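Local coordinates for protein DNA polymerase III, beta subunit (Thermotoga maritima, PDB 1VPK) that probably tethers DNA polymerases and other proteins to DNA and makes them processive, forming a ring-shaped head-to-tail homodimer around the duplex, at residues L326-N331 / M349-S354; T355-I360 / I371-R376; M13-T18 / A72-E77; E97-S102 / I110-T115. All blocks are in the same frame, centred on the assembly; numbering follows the deposited sequence. Where two conformers were deposited one is given.

Interaction 1 (L326-N331 / M349-S354)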
loop_
_atom_site.group_PDB
_atom_site.type_symbol
_atom_site.label_atom_id
_atom_site.label_comp_id
_atom_site.label_asym_id
_atom_site.label_seq_id
_atom_site.Cartn_x
_atom_site.Cartn_y
_atom_site.Cartn_z
ATOM N N LEU A 326 5.851 23.733 30.662
ATOM C CA LEU A 326 4.478 23.276 30.461
ATOM C C LEU A 326 4.442 21.768 30.306
ATOM O O LEU A 326 5.326 21.203 29.692
ATOM C CB LEU A 326 3.905 23.912 29.204
ATOM C CG LEU A 326 2.505 23.524 28.740
ATOM C CD1 LEU A 326 1.471 23.848 29.803
ATOM C CD2 LEU A 326 2.244 24.256 27.444
ATOM N N VAL A 327 3.452 21.128 30.935
ATOM C CA VAL A 327 3.112 19.743 30.694
ATOM C C VAL A 327 1.716 19.760 30.016
ATOM O O VAL A 327 0.780 20.412 30.505
ATOM C CB VAL A 327 3.120 18.954 32.000
ATOM C CG1 VAL A 327 2.656 17.486 31.759
ATOM C CG2 VAL A 327 4.499 19.024 32.638
ATOM N N ILE A 328 1.605 19.115 28.859
ATOM C CA ILE A 328 0.403 19.191 28.002
ATOM C C ILE A 328 0.298 17.944 27.093
ATOM O O ILE A 328 1.288 17.490 26.592
ATOM C CB ILE A 328 0.371 20.503 27.156
ATOM C CG1 ILE A 328 -0.944 20.626 26.391
ATOM C CG2 ILE A 328 1.539 20.561 26.157
ATOM C CD1 ILE A 328 -1.163 21.993 25.778
ATOM N N ALA A 329 -0.902 17.379 26.917
ATOM C CA ALA A 329 -1.071 16.115 26.149
ATOM C C ALA A 329 -1.857 16.309 24.861
ATOM O O ALA A 329 -2.846 17.102 24.817
ATOM C CB ALA A 329 -1.798 15.021 27.029
ATOM N N PHE A 330 -1.472 15.532 23.846
ATOM C CA PHE A 330 -2.148 15.500 22.537
ATOM C C PHE A 330 -2.327 14.092 21.976
ATOM O O PHE A 330 -1.616 13.153 22.349
ATOM C CB PHE A 330 -1.342 16.295 21.521
ATOM C CG PHE A 330 -1.237 17.758 21.845
ATOM C CD1 PHE A 330 -2.244 18.630 21.506
ATOM C CD2 PHE A 330 -0.124 18.256 22.509
ATOM C CE1 PHE A 330 -2.155 19.960 21.824
ATOM C CE2 PHE A 330 -0.037 19.578 22.816
ATOM C CZ PHE A 330 -1.047 20.414 22.482
ATOM N N ASN A 331 -3.281 13.944 21.068
ATOM C CA ASN A 331 -3.254 12.818 20.143
ATOM C C ASN A 331 -2.069 13.005 19.211
ATOM O O ASN A 331 -2.000 14.002 18.479
ATOM C CB ASN A 331 -4.559 12.761 19.335
ATOM C CG ASN A 331 -4.640 11.550 18.404
ATOM O OD1 ASN A 331 -3.646 10.897 18.082
ATOM N ND2 ASN A 331 -5.851 11.243 17.977
ATOM N N MET A 349 5.873 25.495 17.840
ATOM C CA MET A 349 4.723 25.076 18.610
ATOM C C MET A 349 4.484 26.120 19.684
ATOM O O MET A 349 5.382 26.391 20.458
ATOM C CB MET A 349 4.993 23.770 19.277
ATOM C CG MET A 349 5.310 22.632 18.324
ATOM S SD MET A 349 5.357 21.072 19.178
ATOM C CE MET A 349 3.714 20.528 19.364
ATOM N N ASN A 350 3.258 26.653 19.748
ATOM C CA ASN A 350 2.893 27.789 20.595
ATOM C C ASN A 350 1.747 27.351 21.508
ATOM O O ASN A 350 0.738 26.833 21.014
ATOM C CB ASN A 350 2.439 28.962 19.735
ATOM C CG ASN A 350 3.590 29.606 18.928
ATOM O OD1 ASN A 350 4.363 30.352 19.477
ATOM N ND2 ASN A 350 3.656 29.341 17.617
ATOM N N PHE A 351 1.893 27.578 22.811
ATOM C CA PHE A 351 0.980 27.073 23.821
ATOM C C PHE A 351 0.582 28.179 24.778
ATOM O O PHE A 351 1.338 29.155 24.986
ATOM C CB PHE A 351 1.642 25.993 24.667
ATOM C CG PHE A 351 2.317 24.876 23.890
ATOM C CD1 PHE A 351 3.619 24.991 23.511
ATOM C CD2 PHE A 351 1.651 23.696 23.591
ATOM C CE1 PHE A 351 4.276 23.974 22.836
ATOM C CE2 PHE A 351 2.320 22.654 22.928
ATOM C CZ PHE A 351 3.639 22.820 22.552
ATOM N N VAL A 352 -0.574 27.982 25.430
ATOM C CA VAL A 352 -1.028 28.851 26.510
ATOM C C VAL A 352 -0.984 28.017 27.788
ATOM O O VAL A 352 -0.131 28.239 28.637
ATOM C CB VAL A 352 -2.440 29.490 26.208
ATOM C CG1 VAL A 352 -2.925 30.443 27.342
ATOM C CG2 VAL A 352 -2.396 30.327 24.957
ATOM N N ASP A 353 -1.856 27.012 27.871
ATOM C CA ASP A 353 -2.153 26.224 29.076
ATOM C C ASP A 353 -2.361 24.778 28.659
ATOM O O ASP A 353 -2.550 24.499 27.482
ATOM C CB ASP A 353 -3.516 26.626 29.677
ATOM C CG ASP A 353 -3.506 27.953 30.282
ATOM O OD1 ASP A 353 -2.417 28.381 30.751
ATOM O OD2 ASP A 353 -4.579 28.575 30.305
ATOM N N SER A 354 -2.399 23.888 29.636
ATOM C CA SER A 354 -2.634 22.450 29.397
ATOM C C SER A 354 -4.018 22.218 28.776
ATOM O O SER A 354 -4.257 21.193 28.156
ATOM C CB SER A 354 -2.481 21.653 30.711
ATOM O OG SER A 354 -3.589 21.842 31.597
HETATM O O HOH W 1 -3.159 18.551 28.365
#
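A329 N and S354 O are joined through a single water, which accepts from the amide and donates to the carbonyl, each bond 2.9 Å long. The rest is mainly packing around the ring of F351. L326 meets the root of this side chain: chi1 (177°) sets CG anti to the backbone N, and from there CD2 comes within 3.3 Å of F351 CB, while CD1 rests against the peptide leading into S354. I328 splits its two branches. Its CG2 meets F351 CE2 at 3.9 Å, and CD1, at the end of the other branch, touches D353 O at 3.3 Å. F330 comes from farther down the strand, its CE2 lying in the plane of the F351 ring at the ring's edge, 3.9 Å from F351 CE2. An alanine in place of I328 would probably open a gap beside the F351 ring and let that ring shift, because both the CG2 packing and the CD1 contact with the D353 carbonyl would be gone. The two strands run at 105° to each other, in different sheets. I328 packs on F294 and F351 on I296, both of strand 292-296, while F330 and F351 both reach C358 on strand 358-362.

Interaction 2 (T355-I360 / I371-R376)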
loop_
_atom_site.group_PDB
_atom_site.type_symbol
_atom_site.label_atom_id
_atom_site.label_comp_id
_atom_site.label_asym_id
_atom_site.label_seq_id
_atom_site.Cartn_x
_atom_site.Cartn_y
_atom_site.Cartn_z
ATOM N N THR A 355 -4.906 23.189 28.926
ATOM C CA THR A 355 -6.304 23.084 28.465
ATOM C C THR A 355 -6.621 23.924 27.229
ATOM O O THR A 355 -7.743 23.936 26.784
ATOM C CB THR A 355 -7.260 23.446 29.599
ATOM O OG1 THR A 355 -6.984 24.767 30.055
ATOM C CG2 THR A 355 -7.025 22.487 30.750
ATOM N N SER A 356 -5.595 24.550 26.638
ATOM C CA SER A 356 -5.782 25.460 25.514
ATOM C C SER A 356 -5.227 24.858 24.221
ATOM O O SER A 356 -4.305 24.018 24.275
ATOM C CB SER A 356 -5.065 26.758 25.842
ATOM O OG SER A 356 -5.636 27.327 27.004
ATOM N N PRO A 357 -5.759 25.281 23.057
ATOM C CA PRO A 357 -5.210 24.808 21.789
ATOM C C PRO A 357 -3.716 25.106 21.662
ATOM O O PRO A 357 -3.192 26.044 22.296
ATOM C CB PRO A 357 -5.973 25.626 20.736
ATOM C CG PRO A 357 -7.236 26.062 21.421
ATOM C CD PRO A 357 -6.904 26.199 22.873
ATOM N N CYS A 358 -3.058 24.329 20.836
ATOM C CA CYS A 358 -1.686 24.607 20.426
ATOM C C CYS A 358 -1.724 25.067 18.971
ATOM O O CYS A 358 -2.422 24.459 18.129
ATOM C CB CYS A 358 -0.863 23.320 20.549
ATOM S SG CYS A 358 0.716 23.365 19.817
ATOM N N GLN A 359 -0.984 26.116 18.675
ATOM C CA GLN A 359 -0.756 26.546 17.311
ATOM C C GLN A 359 0.590 26.036 16.840
ATOM O O GLN A 359 1.609 26.251 17.492
ATOM C CB GLN A 359 -0.831 28.069 17.157
ATOM C CG GLN A 359 -0.598 28.506 15.724
ATOM C CD GLN A 359 -0.735 29.986 15.508
ATOM O OE1 GLN A 359 -1.771 30.541 15.768
ATOM N NE2 GLN A 359 0.329 30.625 15.044
ATOM N N ILE A 360 0.583 25.331 15.717
ATOM C CA ILE A 360 1.778 24.931 15.026
ATOM C C ILE A 360 1.921 25.669 13.679
ATOM O O ILE A 360 0.971 25.752 12.835
ATOM C CB ILE A 360 1.814 23.418 14.809
ATOM C CG1 ILE A 360 1.752 22.689 16.160
ATOM C CG2 ILE A 360 3.085 23.038 14.048
ATOM C CD1 ILE A 360 1.511 21.225 16.045
ATOM N N ILE A 371 -3.911 24.277 14.133
ATOM C CA ILE A 371 -4.339 24.260 15.544
ATOM C C ILE A 371 -4.647 22.788 15.890
ATOM O O ILE A 371 -5.265 22.061 15.065
ATOM C CB ILE A 371 -5.630 25.111 15.772
ATOM C CG1 ILE A 371 -5.432 26.575 15.315
ATOM C CG2 ILE A 371 -6.097 25.013 17.233
ATOM C CD1 ILE A 371 -4.540 27.358 16.185
ATOM N N VAL A 372 -4.131 22.326 17.033
ATOM C CA VAL A 372 -4.479 21.022 17.600
ATOM C C VAL A 372 -4.964 21.250 19.042
ATOM O O VAL A 372 -4.335 21.964 19.813
ATOM C CB VAL A 372 -3.283 20.031 17.569
ATOM C CG1 VAL A 372 -3.743 18.614 17.927
ATOM C CG2 VAL A 372 -2.651 19.961 16.175
ATOM N N MET A 373 -6.106 20.669 19.392
ATOM C CA MET A 373 -6.671 20.778 20.718
ATOM C C MET A 373 -5.988 19.709 21.562
ATOM O O MET A 373 -5.691 18.631 21.052
ATOM C CB MET A 373 -8.173 20.487 20.658
ATOM C CG MET A 373 -8.957 21.403 19.700
ATOM S SD MET A 373 -8.910 23.172 20.093
ATOM C CE MET A 373 -9.335 23.072 21.848
ATOM N N PRO A 374 -5.751 19.985 22.853
ATOM C CA PRO A 374 -5.113 19.015 23.702
ATOM C C PRO A 374 -6.079 18.000 24.251
ATOM O O PRO A 374 -7.282 18.179 24.136
ATOM C CB PRO A 374 -4.558 19.849 24.846
ATOM C CG PRO A 374 -5.409 21.000 24.943
ATOM C CD PRO A 374 -6.063 21.225 23.591
ATOM N N ILE A 375 -5.537 16.955 24.860
ATOM C CA ILE A 375 -6.345 15.934 25.510
ATOM C C ILE A 375 -6.060 15.985 27.012
ATOM O O ILE A 375 -5.042 16.512 27.462
ATOM C CB ILE A 375 -6.140 14.512 24.915
ATOM C CG1 ILE A 375 -4.717 14.010 25.093
ATOM C CG2 ILE A 375 -6.460 14.474 23.408
ATOM C CD1 ILE A 375 -4.525 12.636 24.485
ATOM N N ARG A 376 -6.990 15.455 27.783
ATOM C CA ARG A 376 -6.891 15.489 29.239
ATOM C C ARG A 376 -5.668 14.721 29.704
ATOM O O ARG A 376 -5.314 13.683 29.130
ATOM C CB ARG A 376 -8.167 14.930 29.854
ATOM C CG ARG A 376 -9.388 15.733 29.457
#
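Two bends in M373, at chi2 (-61°) and chi3 (-49°), fold its thioether back alongside P357, so that the two side chains point the same way. SD comes to 3.6 Å from P357 CG, and CE lies 3.7 Å from that same CG. At the CB edge of the proline, I371 CG2, anti to the backbone N, packs on P357 CB at 3.6 Å. I371 CD1 reaches across to the partner strand and touches Q359 CB at 3.9 Å. The polar end of Q359 looks elsewhere: its NE2 bonds to N361 OD1.

Between these groups the backbones are tied by a reciprocal pair. C358 N donates to V372 O at 2.9 Å in a practically straight bond (179°), and V372 N returns one of the same length to C358 O. That second carbonyl is also approached by I371 CA at 3.2 Å. Beyond the strand ends the chains stay close through P374, whose CG sits 3.3 Å from S356 O. C358 and V372 share one face of the sheet and pack on F330, V372 also reaching F334 and I335 of helix 332-341; Q359 and I371 share the other and touch I259. This is a regular antiparallel beta hairpin, strands 358-362 and 368-372, with one sheet face against a helix, as in the domains of the DNA clamp fold.

Interaction 3 (M13-T18 / A72-E77)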
loop_
_atom_site.group_PDB
_atom_site.type_symbol
_atom_site.label_atom_id
_atom_site.label_comp_id
_atom_site.label_asym_id
_atom_site.label_seq_id
_atom_site.Cartn_x
_atom_site.Cartn_y
_atom_site.Cartn_z
ATOM N N MET A 13 -22.312 7.228 -34.577
ATOM C CA MET A 13 -21.440 8.054 -33.779
ATOM C C MET A 13 -20.057 7.453 -33.956
ATOM O O MET A 13 -19.857 6.253 -33.761
ATOM C CB MET A 13 -21.793 8.032 -32.312
ATOM C CG MET A 13 -20.759 8.819 -31.440
ATOM S SD MET A 13 -20.272 8.038 -29.866
ATOM C CE MET A 13 -19.296 6.632 -30.324
ATOM N N LYS A 14 -19.106 8.290 -34.332
ATOM C CA LYS A 14 -17.715 7.898 -34.434
ATOM C C LYS A 14 -16.863 9.043 -33.858
ATOM O O LYS A 14 -17.138 10.194 -34.112
ATOM C CB LYS A 14 -17.331 7.599 -35.896
ATOM C CG LYS A 14 -18.110 6.409 -36.550
ATOM C CD LYS A 14 -17.801 6.220 -38.077
ATOM C CE LYS A 14 -18.398 4.877 -38.626
ATOM N NZ LYS A 14 -17.640 4.174 -39.723
ATOM N N VAL A 15 -15.886 8.697 -33.026
ATOM C CA VAL A 15 -14.931 9.649 -32.517
ATOM C C VAL A 15 -13.506 9.095 -32.643
ATOM O O VAL A 15 -13.233 7.956 -32.244
ATOM C CB VAL A 15 -15.237 10.005 -31.035
ATOM C CG1 VAL A 15 -14.222 10.983 -30.481
ATOM C CG2 VAL A 15 -16.648 10.582 -30.922
ATOM N N THR A 16 -12.614 9.897 -33.187
ATOM C CA THR A 16 -11.173 9.631 -33.106
ATOM C C THR A 16 -10.527 10.658 -32.190
ATOM O O THR A 16 -10.679 11.865 -32.383
ATOM C CB THR A 16 -10.514 9.648 -34.498
ATOM O OG1 THR A 16 -11.232 8.726 -35.318
ATOM C CG2 THR A 16 -9.059 9.223 -34.423
ATOM N N VAL A 17 -9.835 10.168 -31.158
ATOM C CA VAL A 17 -9.234 11.046 -30.131
ATOM C C VAL A 17 -7.883 10.448 -29.672
ATOM O O VAL A 17 -7.701 9.236 -29.700
ATOM C CB VAL A 17 -10.232 11.187 -28.926
ATOM C CG1 VAL A 17 -10.520 9.866 -28.328
ATOM C CG2 VAL A 17 -9.718 12.233 -27.841
ATOM N N THR A 18 -6.946 11.273 -29.241
ATOM C CA THR A 18 -5.713 10.737 -28.714
ATOM C C THR A 18 -6.063 10.110 -27.407
ATOM O O THR A 18 -6.987 10.552 -26.714
ATOM C CB THR A 18 -4.647 11.809 -28.441
ATOM O OG1 THR A 18 -5.126 12.675 -27.410
ATOM C CG2 THR A 18 -4.336 12.593 -29.728
ATOM N N ALA A 72 -9.987 14.589 -32.801
ATOM C CA ALA A 72 -9.550 14.832 -34.149
ATOM C C ALA A 72 -10.703 14.680 -35.134
ATOM O O ALA A 72 -10.757 15.389 -36.118
ATOM C CB ALA A 72 -8.451 13.816 -34.501
ATOM N N GLU A 73 -11.563 13.700 -34.891
ATOM C CA GLU A 73 -12.728 13.412 -35.725
ATOM C C GLU A 73 -13.924 13.137 -34.806
ATOM O O GLU A 73 -13.824 12.370 -33.853
ATOM C CB GLU A 73 -12.471 12.189 -36.639
ATOM C CG GLU A 73 -11.395 12.464 -37.682
ATOM C CD GLU A 73 -10.787 11.224 -38.330
ATOM O OE1 GLU A 73 -11.332 10.109 -38.193
ATOM O OE2 GLU A 73 -9.730 11.399 -39.003
ATOM N N ILE A 74 -15.036 13.798 -35.081
ATOM C CA ILE A 74 -16.279 13.593 -34.353
ATOM C C ILE A 74 -17.404 13.637 -35.363
ATOM O O ILE A 74 -17.618 14.660 -36.007
ATOM C CB ILE A 74 -16.524 14.662 -33.289
ATOM C CG1 ILE A 74 -15.432 14.655 -32.227
ATOM C CG2 ILE A 74 -17.846 14.417 -32.615
ATOM C CD1 ILE A 74 -15.369 15.943 -31.376
ATOM N N SER A 75 -18.071 12.517 -35.567
ATOM C CA SER A 75 -19.264 12.501 -36.406
ATOM C C SER A 75 -20.424 11.820 -35.670
ATOM O O SER A 75 -20.224 11.057 -34.708
ATOM C CB SER A 75 -18.993 11.848 -37.773
ATOM O OG SER A 75 -18.274 10.642 -37.662
ATOM N N GLY A 76 -21.630 12.132 -36.122
ATOM C CA GLY A 76 -22.851 11.607 -35.547
ATOM C C GLY A 76 -23.351 12.299 -34.290
ATOM O O GLY A 76 -22.894 13.386 -33.912
ATOM N N GLU A 77 -24.317 11.648 -33.650
ATOM C CA GLU A 77 -24.996 12.155 -32.485
ATOM C C GLU A 77 -25.285 10.991 -31.561
ATOM O O GLU A 77 -25.823 9.976 -31.986
ATOM C CB GLU A 77 -26.310 12.798 -32.895
ATOM C CG GLU A 77 -27.048 13.550 -31.769
ATOM C CD GLU A 77 -28.218 14.404 -32.300
ATOM O OE1 GLU A 77 -28.476 14.373 -33.521
ATOM O OE2 GLU A 77 -28.886 15.113 -31.506
#
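E73 lies side by side with T16, and its chain can be followed outward along that neighbour. Its CB is 3.9 Å from T16 CB, the chain then runs extended past CG, CD comes to 3.9 Å from T16 OG1, and at the tip OE1 accepts from T16 OG1 at 3.2 Å. The hydroxyl sits well above the carboxylate plane, 56° out of it. OG1 is there because it stands anti to the carbonyl carbon (chi1 -54°). A valine in place of T16 would probably leave the E73 carboxylate without this mate and freer to turn.

T16 meets segment 72-77 with both its backbone N and its O: the N donates to E73 O at 2.8 Å, and the O takes two donors, A72 N at 2.8 Å and E73 N at 3.2 Å. On the opposite face V15 CG1 packs on I74 CG1, and both side chains reach V49 and F54 of the adjoining sheet. Farther along, K14 and S75 exchange a pair of backbone bonds. G76, opposite M13, has positive phi, and a CB there would collide with M13 CA. The two donors on T16 O, from consecutive residues A72 and E73, mark a classic beta bulge, here on edge strand 73-76 in an antiparallel sheet of the N-terminal clamp domain.

Interaction 4 (E97-S102 / I110-T115)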
loop_
_atom_site.group_PDB
_atom_site.type_symbol
_atom_site.label_atom_id
_atom_site.label_comp_id
_atom_site.label_asym_id
_atom_site.label_seq_id
_atom_site.Cartn_x
_atom_site.Cartn_y
_atom_site.Cartn_z
ATOM N N GLU A 97 -1.386 5.462 -29.120
ATOM C CA GLU A 97 -1.492 6.949 -29.091
ATOM C C GLU A 97 -2.906 7.427 -29.457
ATOM O O GLU A 97 -3.355 8.483 -28.986
ATOM C CB GLU A 97 -0.511 7.594 -30.086
ATOM C CG GLU A 97 0.867 7.774 -29.533
ATOM C CD GLU A 97 1.801 8.421 -30.512
ATOM O OE1 GLU A 97 1.386 9.392 -31.256
ATOM O OE2 GLU A 97 3.006 8.004 -30.552
ATOM N N ILE A 98 -3.629 6.640 -30.289
ATOM C CA ILE A 98 -4.967 6.973 -30.770
ATOM C C ILE A 98 -5.982 5.946 -30.319
ATOM O O ILE A 98 -5.704 4.725 -30.217
ATOM C CB ILE A 98 -5.004 7.042 -32.313
ATOM C CG1 ILE A 98 -3.913 7.961 -32.870
ATOM C CG2 ILE A 98 -6.388 7.442 -32.828
ATOM C CD1 ILE A 98 -3.907 9.308 -32.278
ATOM N N THR A 99 -7.175 6.459 -30.023
ATOM C CA THR A 99 -8.325 5.677 -29.614
ATOM C C THR A 99 -9.504 6.055 -30.492
ATOM O O THR A 99 -9.685 7.233 -30.824
ATOM C CB THR A 99 -8.707 5.903 -28.148
ATOM O OG1 THR A 99 -7.697 5.350 -27.283
ATOM C CG2 THR A 99 -10.022 5.210 -27.836
ATOM N N GLU A 100 -10.253 5.035 -30.923
ATOM C CA GLU A 100 -11.428 5.204 -31.763
ATOM C C GLU A 100 -12.669 4.711 -30.964
ATOM O O GLU A 100 -12.642 3.627 -30.379
ATOM C CB GLU A 100 -11.243 4.436 -33.086
ATOM C CG GLU A 100 -10.443 5.226 -34.107
ATOM C CD GLU A 100 -10.253 4.509 -35.462
ATOM O OE1 GLU A 100 -10.324 3.240 -35.517
ATOM O OE2 GLU A 100 -9.992 5.235 -36.477
ATOM N N LEU A 101 -13.714 5.532 -30.923
ATOM C CA LEU A 101 -14.967 5.208 -30.253
ATOM C C LEU A 101 -16.094 5.119 -31.273
ATOM O O LEU A 101 -16.179 5.907 -32.223
ATOM C CB LEU A 101 -15.390 6.277 -29.272
ATOM C CG LEU A 101 -14.432 6.818 -28.245
ATOM C CD1 LEU A 101 -15.186 7.933 -27.534
ATOM C CD2 LEU A 101 -14.046 5.702 -27.303
ATOM N N SER A 102 -16.963 4.137 -31.081
ATOM C CA SER A 102 -18.104 4.000 -31.967
ATOM C C SER A 102 -19.143 3.195 -31.236
ATOM O O SER A 102 -18.898 2.738 -30.133
ATOM C CB SER A 102 -17.716 3.341 -33.302
ATOM O OG SER A 102 -17.138 2.053 -33.132
ATOM N N ILE A 110 -14.602 0.621 -28.072
ATOM C CA ILE A 110 -13.409 1.474 -27.810
ATOM C C ILE A 110 -12.218 0.680 -28.343
ATOM O O ILE A 110 -11.879 -0.378 -27.789
ATOM C CB ILE A 110 -13.184 1.735 -26.306
ATOM C CG1 ILE A 110 -14.436 2.319 -25.610
ATOM C CG2 ILE A 110 -12.037 2.695 -26.090
ATOM C CD1 ILE A 110 -15.186 1.339 -24.788
ATOM N N SER A 111 -11.587 1.218 -29.395
ATOM C CA SER A 111 -10.536 0.558 -30.148
ATOM C C SER A 111 -9.268 1.367 -30.077
ATOM O O SER A 111 -9.217 2.570 -30.462
ATOM C CB SER A 111 -10.918 0.438 -31.616
ATOM O OG SER A 111 -12.188 -0.153 -31.712
ATOM N N SER A 112 -8.224 0.690 -29.650
ATOM C CA SER A 112 -6.949 1.324 -29.550
ATOM C C SER A 112 -5.868 0.312 -29.806
ATOM O O SER A 112 -5.637 -0.579 -29.011
ATOM C CB SER A 112 -6.782 1.911 -28.166
ATOM O OG SER A 112 -5.551 2.571 -28.149
ATOM N N GLY A 113 -5.191 0.456 -30.920
ATOM C CA GLY A 113 -4.129 -0.459 -31.229
ATOM C C GLY A 113 -4.610 -1.880 -31.322
ATOM O O GLY A 113 -5.516 -2.169 -32.085
ATOM N N SER A 114 -3.977 -2.731 -30.510
ATOM C CA SER A 114 -4.253 -4.152 -30.365
ATOM C C SER A 114 -5.572 -4.509 -29.636
ATOM O O SER A 114 -6.018 -5.653 -29.702
ATOM C CB SER A 114 -3.092 -4.800 -29.536
ATOM O OG SER A 114 -3.010 -4.261 -28.179
ATOM N N THR A 115 -6.162 -3.549 -28.944
ATOM C CA THR A 115 -7.242 -3.815 -27.989
ATOM C C THR A 115 -8.589 -3.297 -28.489
ATOM O O THR A 115 -8.660 -2.207 -29.069
ATOM C CB THR A 115 -6.918 -3.122 -26.662
ATOM O OG1 THR A 115 -5.524 -3.285 -26.389
ATOM C CG2 THR A 115 -7.748 -3.687 -25.526
HETATM O O HOH W 2 -5.520 2.834 -32.425
HETATM O O HOH W 3 -14.313 1.973 -32.290
#
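The peptide groups of E100 and S111 meet edge-on: each carbonyl receives the other residue's amide within its own plane, E100 N to S111 O at 2.7 Å and S111 N to E100 O at 2.8 Å. They form the hydrogen-bonded pair of a beta hairpin made by strands 98-104 and 107-112 in the N-terminal clamp domain.

The buried face is carried by I110, which lies alongside two neighbours that point the same way. Its CG2 touches both T99 CG2, at 3.7 Å, and L101 CD2, at 3.8 Å. L101 in turn packs on M13 and V15 of strand 13-18. T99 turns its hydroxyl to T19 OG1. The other face carries E100 and S111, where a water meets both S102 OG and S111 OG and makes a weak bond to E100 O.

Past S112 the chain reverses in a type II' turn, with G113 at positive phi. T115, at the end of that turn, pairs with a strand of the second subunit, and S114 OG bonds to D315 of that subunit.

Where the hairpin opens, I98 O collects two donors. One is a water that also accepts from G113 N. The other is S112 OG, anti to its backbone N, 3.0 Å from I98 O and tilted 35° from the carbonyl plane.

Along the chain the order is interaction 3, interaction 4, interaction 1, interaction 2. The first two lie in the N-terminal domain and the last two in the C-terminal domain, with centres about 56 to 62 Å apart on opposite sides of the chain's centre. Interactions 3 and 4, centres about 12 Å apart, share one antiparallel sheet in which strands 13-18 and 98-104 are neighbours. Interactions 1 and 2, centres about 6 Å apart, touch where strand 346-351 runs beside 358-362. In the head-to-tail ring these distant ends belong together: the turn that ends segment 110-115 contacts D315 of the second subunit, on strand 311-318, which lies in the same sheet as that subunit's strand 326-330.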